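Side-chain contacts in 16.4 kDa salivary peptide (Culex quinquefasciatus, PDB 7KC8), which is a mosquito salivary protein of unknown function whose ricin-type beta-trefoil fold suggests that it may bind sugars: residues A[52-55]-A[56-59]; A[10-13]-A[14-17]; A[43-47]-A[48-52]. One frame throughout, in Å; residues are numbered along the deposited sequence.

Contact 1. Residues A[52-55]-A[56-59]; sequences IRPR and IYTE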
ATOM      1  N   ILE A  52       6.236  -1.295   3.020  1.00 26.43           N
ATOM      2  CA  ILE A  52       5.037  -0.778   3.664  1.00 22.80           C
ATOM      3  C   ILE A  52       4.427  -1.903   4.482  1.00 23.19           C
ATOM      4  O   ILE A  52       4.350  -3.043   4.015  1.00 23.86           O
ATOM      5  CB  ILE A  52       4.029  -0.219   2.634  1.00 25.04           C
ATOM      6  CG1 ILE A  52       4.645   0.949   1.842  1.00 24.03           C
ATOM      7  CG2 ILE A  52       2.719   0.215   3.307  1.00 14.78           C
ATOM      8  CD1 ILE A  52       3.726   1.532   0.749  1.00 18.97           C
ATOM      9  N   ARG A  53       4.033  -1.595   5.712  1.00 24.10           N
ATOM     10  CA  ARG A  53       3.438  -2.555   6.628  1.00 28.00           C
ATOM     11  C   ARG A  53       2.401  -1.843   7.476  1.00 26.16           C
ATOM     12  O   ARG A  53       2.516  -0.635   7.721  1.00 26.90           O
ATOM     13  CB  ARG A  53       4.482  -3.209   7.548  1.00 28.87           C
ATOM     14  CG  ARG A  53       5.357  -2.193   8.261  1.00 35.29           C
ATOM     15  CD  ARG A  53       5.998  -2.768   9.499  1.00 30.28           C
ATOM     16  NE  ARG A  53       5.006  -3.050  10.519  1.00 28.17           N
ATOM     17  CZ  ARG A  53       5.293  -3.538  11.719  1.00 34.84           C
ATOM     18  NH1 ARG A  53       6.550  -3.786  12.046  1.00 34.39           N
ATOM     19  NH2 ARG A  53       4.324  -3.778  12.595  1.00 30.71           N
ATOM     20  N   PRO A  54       1.373  -2.550   7.924  1.00 26.45           N
ATOM     21  CA  PRO A  54       0.432  -1.933   8.853  1.00 26.57           C
ATOM     22  C   PRO A  54       1.098  -1.754  10.206  1.00 29.70           C
ATOM     23  O   PRO A  54       2.015  -2.494  10.570  1.00 27.65           O
ATOM     24  CB  PRO A  54      -0.722  -2.935   8.912  1.00 22.54           C
ATOM     25  CG  PRO A  54      -0.104  -4.223   8.587  1.00 26.10           C
ATOM     26  CD  PRO A  54       1.018  -3.947   7.631  1.00 24.39           C
ATOM     27  N   ARG A  55       0.620  -0.752  10.948  1.00 27.56           N
ATOM     28  CA  ARG A  55       1.234  -0.410  12.226  1.00 27.55           C
ATOM     29  C   ARG A  55       1.243  -1.596  13.186  1.00 32.21           C
ATOM     30  O   ARG A  55       2.195  -1.761  13.958  1.00 34.16           O
ATOM     31  CB  ARG A  55       0.511   0.780  12.869  1.00 33.95           C
ATOM     32  CG  ARG A  55       1.187   1.295  14.152  1.00 33.50           C
ATOM     33  CD  ARG A  55       0.388   2.376  14.870  1.00 30.67           C
ATOM     34  NE  ARG A  55      -0.947   1.930  15.260  1.00 38.92           N
ATOM     35  CZ  ARG A  55      -1.217   1.229  16.356  1.00 38.56           C
ATOM     36  NH1 ARG A  55      -0.243   0.880  17.176  1.00 42.26           N
ATOM     37  NH2 ARG A  55      -2.459   0.868  16.632  1.00 44.74           N
ATOM     38  N   ILE A  56       0.210  -2.443  13.147  1.00 26.45           N
ATOM     39  CA  ILE A  56       0.012  -3.441  14.195  1.00 26.68           C
ATOM     40  C   ILE A  56       0.374  -4.857  13.774  1.00 25.47           C
ATOM     41  O   ILE A  56       0.367  -5.753  14.632  1.00 33.96           O
ATOM     42  CB  ILE A  56      -1.427  -3.407  14.756  1.00 32.78           C
ATOM     43  CG1 ILE A  56      -2.457  -3.871  13.721  1.00 31.66           C
ATOM     44  CG2 ILE A  56      -1.777  -2.023  15.280  1.00 23.20           C
ATOM     45  CD1 ILE A  56      -3.763  -4.265  14.371  1.00 25.89           C
ATOM     46  N   TYR A  57       0.705  -5.098  12.509  1.00 28.57           N
ATOM     47  CA  TYR A  57       1.178  -6.414  12.092  1.00 30.56           C
ATOM     48  C   TYR A  57       2.481  -6.275  11.331  1.00 32.16           C
ATOM     49  O   TYR A  57       2.637  -5.365  10.514  1.00 30.86           O
ATOM     50  CB  TYR A  57       0.186  -7.151  11.191  1.00 31.81           C
ATOM     51  CG  TYR A  57      -1.218  -7.218  11.711  1.00 31.94           C
ATOM     52  CD1 TYR A  57      -1.546  -8.029  12.787  1.00 29.88           C
ATOM     53  CD2 TYR A  57      -2.227  -6.489  11.101  1.00 32.98           C
ATOM     54  CE1 TYR A  57      -2.848  -8.096  13.253  1.00 31.36           C
ATOM     55  CE2 TYR A  57      -3.524  -6.539  11.560  1.00 37.63           C
ATOM     56  CZ  TYR A  57      -3.835  -7.348  12.632  1.00 37.84           C
ATOM     57  OH  TYR A  57      -5.134  -7.385  13.077  1.00 41.15           O
ATOM     58  N   THR A  58       3.409  -7.192  11.573  1.00 34.80           N
ATOM     59  CA  THR A  58       4.639  -7.201  10.791  1.00 30.97           C
ATOM     60  C   THR A  58       4.414  -8.032   9.524  1.00 34.38           C
ATOM     61  O   THR A  58       4.903  -9.150   9.369  1.00 30.67           O
ATOM     62  CB  THR A  58       5.797  -7.715  11.628  1.00 33.25           C
ATOM     63  OG1 THR A  58       6.874  -8.061  10.754  1.00 51.08           O
ATOM     64  CG2 THR A  58       5.375  -8.927  12.457  1.00 43.04           C
ATOM     65  N   GLU A  59       3.626  -7.453   8.609  1.00 32.03           N
ATOM     66  CA  GLU A  59       3.277  -8.079   7.333  1.00 28.96           C
ATOM     67  C   GLU A  59       3.443  -7.059   6.218  1.00 30.35           C
ATOM     68  O   GLU A  59       2.847  -5.977   6.267  1.00 24.67           O
ATOM     69  CB  GLU A  59       1.834  -8.597   7.323  1.00 27.99           C
ATOM     70  CG  GLU A  59       1.406  -9.328   8.580  1.00 35.06           C
ATOM     71  CD  GLU A  59      -0.088  -9.568   8.618  1.00 31.10           C
ATOM     72  OE1 GLU A  59      -0.767  -9.178   7.652  1.00 38.45           O
ATOM     73  OE2 GLU A  59      -0.593 -10.133   9.605  1.00 29.57           O
TER

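Contact 2. Residues A[10-13]-A[14-17]; sequences LKFV and NNAK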
ATOM      1  N   LEU A  10      -2.955   6.070   4.554  1.00 33.76           N
ATOM      2  CA  LEU A  10      -2.869   5.930   3.084  1.00 32.27           C
ATOM      3  C   LEU A  10      -4.258   6.185   2.498  1.00 33.24           C
ATOM      4  O   LEU A  10      -5.082   5.288   2.545  1.00 26.39           O
ATOM      5  CB  LEU A  10      -2.420   4.502   2.785  1.00 26.40           C
ATOM      6  CG  LEU A  10      -0.940   4.276   2.529  1.00 36.54           C
ATOM      7  CD1 LEU A  10      -0.073   5.424   2.998  1.00 31.69           C
ATOM      8  CD2 LEU A  10      -0.475   2.953   3.089  1.00 27.82           C
ATOM      9  N   LYS A  11      -4.456   7.349   1.899  1.00 32.05           N
ATOM     10  CA  LYS A  11      -5.770   7.731   1.344  1.00 25.95           C
ATOM     11  C   LYS A  11      -5.672   8.012  -0.157  1.00 25.08           C
ATOM     12  O   LYS A  11      -4.904   8.842  -0.556  1.00 24.69           O
ATOM     13  CB  LYS A  11      -6.331   8.877   2.181  1.00 29.83           C
ATOM     14  CG  LYS A  11      -7.771   9.269   1.926  1.00 28.10           C
ATOM     15  CD  LYS A  11      -7.945  10.765   1.974  1.00 36.05           C
ATOM     16  CE  LYS A  11      -9.363  11.215   2.222  1.00 40.77           C
ATOM     17  NZ  LYS A  11      -9.470  12.011   3.462  1.00 44.15           N
ATOM     18  N   PHE A  12      -6.419   7.258  -0.941  1.00 25.58           N
ATOM     19  CA  PHE A  12      -6.498   7.475  -2.399  1.00 27.27           C
ATOM     20  C   PHE A  12      -7.367   8.715  -2.621  1.00 34.98           C
ATOM     21  O   PHE A  12      -8.518   8.742  -2.217  1.00 36.09           O
ATOM     22  CB  PHE A  12      -7.042   6.222  -3.076  1.00 24.59           C
ATOM     23  CG  PHE A  12      -6.706   6.079  -4.530  1.00 26.31           C
ATOM     24  CD1 PHE A  12      -5.397   6.047  -4.956  1.00 27.37           C
ATOM     25  CD2 PHE A  12      -7.700   5.939  -5.468  1.00 28.31           C
ATOM     26  CE1 PHE A  12      -5.092   5.908  -6.296  1.00 28.30           C
ATOM     27  CE2 PHE A  12      -7.399   5.800  -6.808  1.00 29.25           C
ATOM     28  CZ  PHE A  12      -6.095   5.786  -7.219  1.00 33.23           C
ATOM     29  N   VAL A  13      -6.778   9.722  -3.241  1.00 35.11           N
ATOM     30  CA  VAL A  13      -7.408  11.046  -3.480  1.00 32.76           C
ATOM     31  C   VAL A  13      -8.707  10.933  -4.269  1.00 32.29           C
ATOM     32  O   VAL A  13      -9.700  11.472  -3.823  1.00 35.58           O
ATOM     33  CB  VAL A  13      -6.420  11.979  -4.197  1.00 35.13           C
ATOM     34  CG1 VAL A  13      -7.095  13.210  -4.747  1.00 33.12           C
ATOM     35  CG2 VAL A  13      -5.280  12.376  -3.292  1.00 35.06           C
ATOM     36  N   ASN A  14      -8.695  10.239  -5.386  1.00 27.11           N
ATOM     37  CA  ASN A  14      -9.858  10.272  -6.267  1.00 35.11           C
ATOM     38  C   ASN A  14     -11.083   9.621  -5.642  1.00 37.66           C
ATOM     39  O   ASN A  14     -12.203   9.971  -6.027  1.00 42.73           O
ATOM     40  CB  ASN A  14      -9.554   9.583  -7.603  1.00 29.77           C
ATOM     41  CG  ASN A  14      -8.396  10.226  -8.359  1.00 32.23           C
ATOM     42  OD1 ASN A  14      -8.011  11.369  -8.096  1.00 40.61           O
ATOM     43  ND2 ASN A  14      -7.834   9.484  -9.307  1.00 34.17           N
ATOM     44  N   ASN A  15     -10.889   8.704  -4.681  1.00 37.67           N
ATOM     45  CA  ASN A  15     -11.939   7.913  -4.046  1.00 42.22           C
ATOM     46  C   ASN A  15     -12.235   8.298  -2.608  1.00 36.67           C
ATOM     47  O   ASN A  15     -13.262   7.869  -2.082  1.00 32.20           O
ATOM     48  CB  ASN A  15     -11.555   6.424  -4.001  1.00 40.03           C
ATOM     49  CG  ASN A  15     -11.301   5.847  -5.346  1.00 45.14           C
ATOM     50  OD1 ASN A  15     -11.581   6.479  -6.367  1.00 67.08           O
ATOM     51  ND2 ASN A  15     -10.796   4.621  -5.374  1.00 36.79           N
ATOM     52  N   ALA A  16     -11.318   9.000  -1.942  1.00 32.10           N
ATOM     53  CA  ALA A  16     -11.380   9.242  -0.506  1.00 33.33           C
ATOM     54  C   ALA A  16     -11.355   7.942   0.297  1.00 38.28           C
ATOM     55  O   ALA A  16     -11.915   7.866   1.397  1.00 43.98           O
ATOM     56  CB  ALA A  16     -12.605  10.081  -0.139  1.00 39.61           C
ATOM     57  N   LYS A  17     -10.694   6.912  -0.228  1.00 34.96           N
ATOM     58  CA  LYS A  17     -10.638   5.603   0.412  1.00 35.09           C
ATOM     59  C   LYS A  17      -9.257   5.355   1.005  1.00 33.03           C
ATOM     60  O   LYS A  17      -8.241   5.541   0.323  1.00 37.80           O
ATOM     61  CB  LYS A  17     -10.980   4.490  -0.582  1.00 31.67           C
ATOM     62  CG  LYS A  17     -12.430   4.479  -1.042  1.00 39.71           C
ATOM     63  CD  LYS A  17     -13.401   4.163   0.103  1.00 34.92           C
ATOM     64  CE  LYS A  17     -14.797   3.863  -0.436  1.00 32.78           C
ATOM     65  NZ  LYS A  17     -15.643   3.169   0.570  1.00 39.46           N
TER

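Contact 3. Residues A[43-47]-A[48-52]; sequences IEKSG and NDYKI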
ATOM      1  N   ILE A  43       5.622   3.316   6.628  1.00 27.26           N
ATOM      2  CA  ILE A  43       6.513   3.395   5.480  1.00 31.72           C
ATOM      3  C   ILE A  43       7.944   3.273   5.990  1.00 28.25           C
ATOM      4  O   ILE A  43       8.385   4.078   6.818  1.00 30.37           O
ATOM      5  CB  ILE A  43       6.314   4.712   4.713  1.00 29.37           C
ATOM      6  CG1 ILE A  43       4.936   4.752   4.046  1.00 24.08           C
ATOM      7  CG2 ILE A  43       7.445   4.909   3.701  1.00 24.12           C
ATOM      8  CD1 ILE A  43       4.564   6.104   3.462  1.00 23.21           C
ATOM      9  N   GLU A  44       8.672   2.273   5.502  1.00 31.37           N
ATOM     10  CA  GLU A  44      10.071   2.056   5.852  1.00 30.44           C
ATOM     11  C   GLU A  44      10.931   2.226   4.608  1.00 35.31           C
ATOM     12  O   GLU A  44      10.562   1.754   3.531  1.00 35.21           O
ATOM     13  CB  GLU A  44      10.296   0.666   6.434  1.00 26.49           C
ATOM     14  CG  GLU A  44       9.415   0.338   7.629  1.00 29.83           C
ATOM     15  CD  GLU A  44       9.528  -1.120   8.057  1.00 30.97           C
ATOM     16  OE1 GLU A  44      10.275  -1.878   7.402  1.00 29.83           O
ATOM     17  OE2 GLU A  44       8.870  -1.509   9.045  1.00 34.94           O
ATOM     18  N   LYS A  45      12.062   2.919   4.748  1.00 35.47           N
ATOM     19  CA  LYS A  45      12.995   3.025   3.636  1.00 36.76           C
ATOM     20  C   LYS A  45      13.578   1.656   3.345  1.00 32.34           C
ATOM     21  O   LYS A  45      13.815   0.863   4.256  1.00 34.03           O
ATOM     22  CB  LYS A  45      14.119   4.029   3.932  1.00 35.92           C
ATOM     23  CG  LYS A  45      13.793   5.470   3.514  1.00 43.11           C
ATOM     24  CD  LYS A  45      15.048   6.289   3.170  1.00 43.96           C
ATOM     25  CE  LYS A  45      15.586   5.915   1.788  1.00 41.57           C
ATOM     26  NZ  LYS A  45      17.014   6.301   1.581  1.00 43.83           N
ATOM     27  N   SER A  46      13.693   1.334   2.054  1.00 37.32           N
ATOM     28  CA  SER A  46      14.321   0.070   1.585  1.00 35.73           C
ATOM     29  C   SER A  46      15.178   0.409   0.363  1.00 33.50           C
ATOM     30  O   SER A  46      14.661   0.383  -0.743  1.00 25.89           O
ATOM     31  CB  SER A  46      13.320  -0.998   1.277  1.00 32.71           C
ATOM     32  OG  SER A  46      13.969  -2.243   1.093  1.00 40.91           O
ATOM     33  N   GLY A  47      16.445   0.734   0.586  1.00 35.00           N
ATOM     34  CA  GLY A  47      17.332   1.166  -0.509  1.00 28.52           C
ATOM     35  C   GLY A  47      16.937   2.511  -1.070  1.00 31.92           C
ATOM     36  O   GLY A  47      16.804   3.445  -0.294  1.00 35.08           O
ATOM     37  N   ASN A  48      16.742   2.597  -2.381  1.00 25.50           N
ATOM     38  CA  ASN A  48      16.291   3.848  -3.039  1.00 31.48           C
ATOM     39  C   ASN A  48      14.766   3.880  -2.984  1.00 33.12           C
ATOM     40  O   ASN A  48      14.173   4.886  -3.382  1.00 33.03           O
ATOM     41  CB  ASN A  48      16.831   3.947  -4.470  1.00 31.37           C
ATOM     42  CG  ASN A  48      16.698   5.317  -5.092  1.00 35.78           C
ATOM     43  OD1 ASN A  48      16.745   6.325  -4.397  1.00 45.32           O
ATOM     44  ND2 ASN A  48      16.522   5.357  -6.401  1.00 36.00           N
ATOM     45  N   ASP A  49      14.150   2.756  -2.594  1.00 29.23           N
ATOM     46  CA  ASP A  49      12.662   2.657  -2.617  1.00 30.14           C
ATOM     47  C   ASP A  49      12.119   2.438  -1.204  1.00 29.86           C
ATOM     48  O   ASP A  49      12.783   2.897  -0.253  1.00 26.57           O
ATOM     49  CB  ASP A  49      12.190   1.588  -3.603  1.00 29.62           C
ATOM     50  CG  ASP A  49      12.637   1.857  -5.028  1.00 25.67           C
ATOM     51  OD1 ASP A  49      12.202   2.878  -5.594  1.00 35.17           O
ATOM     52  OD2 ASP A  49      13.422   1.047  -5.556  1.00 33.16           O
ATOM     53  N   TYR A  50      10.965   1.770  -1.068  1.00 33.22           N
ATOM     54  CA  TYR A  50      10.329   1.663   0.274  1.00 30.94           C
ATOM     55  C   TYR A  50       9.502   0.391   0.470  1.00 30.77           C
ATOM     56  O   TYR A  50       9.061  -0.179  -0.520  1.00 29.51           O
ATOM     57  CB  TYR A  50       9.331   2.808   0.484  1.00 23.05           C
ATOM     58  CG  TYR A  50       9.892   4.208   0.429  1.00 29.68           C
ATOM     59  CD1 TYR A  50      10.411   4.812   1.560  1.00 29.23           C
ATOM     60  CD2 TYR A  50       9.901   4.932  -0.752  1.00 22.03           C
ATOM     61  CE1 TYR A  50      10.925   6.098   1.519  1.00 31.04           C
ATOM     62  CE2 TYR A  50      10.420   6.214  -0.812  1.00 21.79           C
ATOM     63  CZ  TYR A  50      10.935   6.801   0.329  1.00 28.09           C
ATOM     64  OH  TYR A  50      11.445   8.066   0.284  1.00 35.04           O
ATOM     65  N   LYS A  51       9.325  -0.055   1.714  1.00 28.81           N
ATOM     66  CA  LYS A  51       8.454  -1.154   2.085  1.00 28.98           C
ATOM     67  C   LYS A  51       7.361  -0.592   2.974  1.00 26.96           C
ATOM     68  O   LYS A  51       7.501   0.487   3.553  1.00 22.85           O
ATOM     69  CB  LYS A  51       9.236  -2.283   2.779  1.00 26.90           C
ATOM     70  CG  LYS A  51      10.100  -3.074   1.785  1.00 24.48           C
ATOM     71  CD  LYS A  51      11.152  -3.973   2.432  1.00 38.31           C
ATOM     72  CE  LYS A  51      10.546  -5.231   3.030  1.00 38.72           C
ATOM     73  NZ  LYS A  51      11.573  -6.313   3.139  1.00 37.54           N
ATOM     74  N   ILE A  52       6.236  -1.295   3.020  1.00 26.43           N
ATOM     75  CA  ILE A  52       5.037  -0.778   3.664  1.00 22.80           C
ATOM     76  C   ILE A  52       4.427  -1.903   4.482  1.00 23.19           C
ATOM     77  O   ILE A  52       4.350  -3.043   4.015  1.00 23.86           O
ATOM     78  CB  ILE A  52       4.029  -0.219   2.634  1.00 25.04           C
ATOM     79  CG1 ILE A  52       4.645   0.949   1.842  1.00 24.03           C
ATOM     80  CG2 ILE A  52       2.719   0.215   3.307  1.00 14.78           C
ATOM     81  CD1 ILE A  52       3.726   1.532   0.749  1.00 18.97           C
TER

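Contact 1. Residues A[52-55]-A[56-59]
I56 meets R55 first: its methyl CG2 lies over one face of the R55 guanidinium, offset toward the rim, with R55 NH2 at 3.3 Å from I56 CG2. A branched aliphatic residue suits this place, since it gives the flat cation an apolar surface while R55 NH1 is hydrogen-bonded to the carbonyl of L137. I56 CG1 in turn sits above a face of the Y57 ring. Y57 turns its ring so that P54 CG lies in plane at the ring edge, 3.9 Å from Y57 CB, and the two side chains cross at about a right angle; R30 makes a cation-pi contact with that ring. Here the chain leaves strand 49-54 of the beta-trefoil and doubles back toward strand 60-63. T58 is the centre of an inverse gamma turn, and its CA stands 3.8 Å above the middle of the R53 guanidinium plane. That plane is fixed by R53 NE, which donates to P54 O (3.0 Å, 160°) with the acceptor almost in the guanidinium plane; chi1 of 52° and a bend at chi3 carry it forward alongside P54, between its carbonyl and the T58 backbone. R53 NH2 also bonds to V139 O. E59 places its carbonyl O 3.5 Å from R53 CA in a CA-H...O contact, while its carboxylate is held at both oxygens, OE2 by a salt bridge to R30, OE1 by a hydrogen bond to T76.

Contact 2. Residues A[10-13]-A[14-17]
A G1 beta bulge, in which A16 and K17 both face F12, closes the hairpin between strands 8-12 and 17-21. F12 N donates to K17 O at 2.8 Å and 164°, the one strong bond across the connection. The carbonyl of F12 gathers three weak ones, from the backbone N atoms of N15, A16 and K17; the shortest runs from A16 N to F12 O at 2.8 Å, but is strongly bent. A16 occupies the bulge position with positive phi, and A16 CB lies 4.2 Å from K11 CE, where the aliphatic part of the lysine passes over the bend.

The main side-chain contact joins F12 and N15. The amide comes to the ring at its edge, with N15 ND2 3.4 Å from F12 CD2 and N15 CG in the ring plane; the two flat groups are turned 69° apart. F12 has CG anti to the backbone N (chi1 -158°), which directs the ring to the side of the strand where W128 meets it edge-to-face and V108 and I109 pack against it. An aromatic residue fits such a buried site, and asparagine suits its partly exposed margin, because N15 ND2 can also reach I109 O in a weak hydrogen bond. N14 ND2 bonds to D125 O, and K17 extends its ammonium group to a salt bridge with D36. The chemistry divides between backbone and side chain: the turn relies on one straight bond and several bent ones to a shared carbonyl, while its polar side chains link it to neighbouring loops and strand 105-109.

Contact 3. Residues A[43-47]-A[48-52]
Y50 stands its ring between the side chains of I43 and K45, two residues of the opposing strand. I43 CG2 comes to 3.7 Å from Y50 CD1, and K45 CG to 3.5 Å from Y50 CE1, both obliquely, so that the methyl flanks this part of the ring on one side of its plane and the methylene on the other. E44 O lies near the ring plane at its edge. With CG anti to the carbonyl carbon (chi1 -61°), Y50 holds its ring upright there, where its breadth serves both an isoleucine and the aliphatic part of a lysine; V3 and V89 add apolar surroundings. I43 also faces I52, CG1 to CG1 at 4.4 Å, a looser meeting of two beta-branched residues well suited to a buried strand pair.

The side chains of E44, S46, D49 and K51 lie on the other face. The extended start of the K51 chain puts CD 3.6 Å from S46 OG, and a bend at chi3 (76°) then turns its end away from the partner strand; its cation interacts with the ring of Y60, whose hydroxyl is hydrogen-bonded to E44 OE1.

These residues form the beta hairpin of strands 40-46 and 49-54, closed by a type II' turn from S46 to D49. G47 has positive phi, and a CB there would run into N48 N, so glycine fits. Two nearly straight bonds join E44 and K51, E44 N to K51 O at 2.9 Å and 176°. The chemistry sets an apolar face around I43 and I52 against a polar one, on which Y60 probably helps to hold both charged chains.

In the fold
Contacts 1 and 3 share I52 and strand 49-54: contact 3 is the hairpin at the start of that strand, contact 1 the reversal at its end, and R53 CD packs against E44 OE2 where they meet. Contact 2 closes a different hairpin, yet L10 CD2 reaches I52 CG2 at 4.2 Å, joining all three through buried leucine and isoleucine. Every contact is partly buried, with its turn nearer the surface. Contact 3 depends on paired backbone bonds and an aliphatic-aromatic face, contact 2 on a bulge gathered round one carbonyl, and contact 1 on arginine guanidinium faces covered by neighbouring aliphatic carbons, arginine bonds to C-terminal carbonyls and a salt bridge to strand 29-35.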